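Tryptophan decarboxylase 1 (Oryza sativa subsp. japonica, PDB 6KHO) catalyses the pyridoxal phosphate-dependent decarboxylation of tryptophan to tryptamine and of 5-hydroxytryptophan to serotonin, working as a homodimer. Local coordinates at the interface of chains A and B. Numbering follows the deposited sequence. Chains: chain A/B, Tryptophan decarboxylase 1.

The interface of chains A and B. Residues chain A 125, 127, 131, 359-360; chain B 95, 103.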
# COMPACT_ATOMS: atom_id res chain seq x y z
N VAL A 125 0.99 -13.62 -0.36
CA VAL A 125 1.33 -12.58 0.61
C VAL A 125 2.80 -12.76 0.99
O VAL A 125 3.16 -13.71 1.70
CB VAL A 125 0.42 -12.64 1.85
CG1 VAL A 125 0.72 -11.47 2.79
CG2 VAL A 125 -1.06 -12.64 1.44
N PHE A 127 5.36 -11.58 2.97
CA PHE A 127 6.05 -10.95 4.10
C PHE A 127 7.44 -11.54 4.31
O PHE A 127 8.37 -10.83 4.70
CB PHE A 127 5.22 -11.07 5.38
CG PHE A 127 4.33 -12.29 5.48
CD1 PHE A 127 4.86 -13.56 5.70
CD2 PHE A 127 2.95 -12.15 5.47
CE1 PHE A 127 4.01 -14.67 5.84
CE2 PHE A 127 2.10 -13.25 5.61
CZ PHE A 127 2.63 -14.51 5.79
N ALA A 131 7.35 -17.43 2.60
CA ALA A 131 5.93 -17.20 2.32
C ALA A 131 5.59 -17.25 0.85
O ALA A 131 4.41 -17.44 0.51
CB ALA A 131 5.48 -15.83 2.82
N TYR A 359 5.47 -16.83 14.89
CA TYR A 359 4.67 -17.53 13.89
C TYR A 359 5.24 -17.39 12.48
O TYR A 359 4.88 -18.19 11.60
CB TYR A 359 3.21 -17.07 13.96
CG TYR A 359 2.88 -15.80 13.18
CD1 TYR A 359 3.27 -14.56 13.64
CD2 TYR A 359 2.18 -15.87 11.98
CE1 TYR A 359 2.98 -13.40 12.92
CE2 TYR A 359 1.88 -14.72 11.26
CZ TYR A 359 2.28 -13.49 11.73
OH TYR A 359 1.99 -12.35 11.01
N LEU A 360 6.15 -16.46 12.24
CA LEU A 360 6.76 -16.29 10.93
C LEU A 360 8.15 -16.91 10.82
O LEU A 360 8.74 -16.88 9.72
CB LEU A 360 6.85 -14.81 10.56
CG LEU A 360 5.53 -14.07 10.37
CD1 LEU A 360 5.79 -12.62 9.98
CD2 LEU A 360 4.71 -14.74 9.31
N TRP B 95 -0.64 -19.88 -1.92
CA TRP B 95 -1.70 -19.38 -1.04
C TRP B 95 -3.08 -19.81 -1.53
O TRP B 95 -3.98 -20.07 -0.72
CB TRP B 95 -1.61 -17.84 -0.96
CG TRP B 95 -0.49 -17.39 -0.04
CD1 TRP B 95 0.84 -17.45 -0.27
CD2 TRP B 95 -0.64 -16.83 1.27
NE1 TRP B 95 1.55 -16.96 0.81
CE2 TRP B 95 0.65 -16.58 1.78
CE3 TRP B 95 -1.75 -16.53 2.07
CZ2 TRP B 95 0.88 -16.03 3.05
CZ3 TRP B 95 -1.53 -15.99 3.34
CH2 TRP B 95 -0.22 -15.74 3.81
N PHE B 103 -1.01 -19.29 8.47
CA PHE B 103 -1.20 -17.85 8.71
C PHE B 103 -2.71 -17.58 8.79
O PHE B 103 -3.39 -18.20 9.60
CB PHE B 103 -0.43 -17.07 7.65
CG PHE B 103 1.00 -17.55 7.49
CD1 PHE B 103 1.86 -17.55 8.59
CD2 PHE B 103 1.47 -18.02 6.28
CE1 PHE B 103 3.18 -18.00 8.47
CE2 PHE B 103 2.79 -18.48 6.15
CZ PHE B 103 3.64 -18.47 7.26
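A:Phe127 is wedged between two aromatic side chains of the other subunit, B:Phe103 and B:Trp95. Its ring meets B:Phe103 edge to face: the planes stand at 84° with centroids 5.1 Å apart, and the tip atom CZ points onto the B:Phe103 face, displaced toward the rim. A:Phe127 CZ also lies at the edge of the B:Trp95 indole, in its plane, 3.6 Å from B:Trp95 CZ2, so one tip packs against both partners. A:Val125 lies over a face of that indole, CB 3.8 Å from the centroid of the six-membered ring, a CH-pi contact; with CG1 anti to the backbone N (chi1 -175°), CG2 is directed toward CZ3. Farther out, A:Leu360 CD2 touches B:Phe103 CE1 at 3.7 Å, and A:Tyr359 brings CD2 to within 3.8 Å of B:Phe103 CD1. At the polar rim, B:Trp95 NE1 donates a hydrogen bond to the backbone carbonyl A:Ala131 O (2.9 Å, 155° at H); the acceptor lies near the indole plane, so the bond, with A:Val125 over the face, would tend to hold the ring's rotation. A phenylalanine in place of B:Trp95 would probably leave A:Ala131 O without this donor and open a gap beside A:Val125 and the tip of A:Phe127. This part of the two-fold homodimer interface joins the subunits beside A:Tyr359, the catalytic proton donor, and may help hold that tyrosine in place for its proton-donating role.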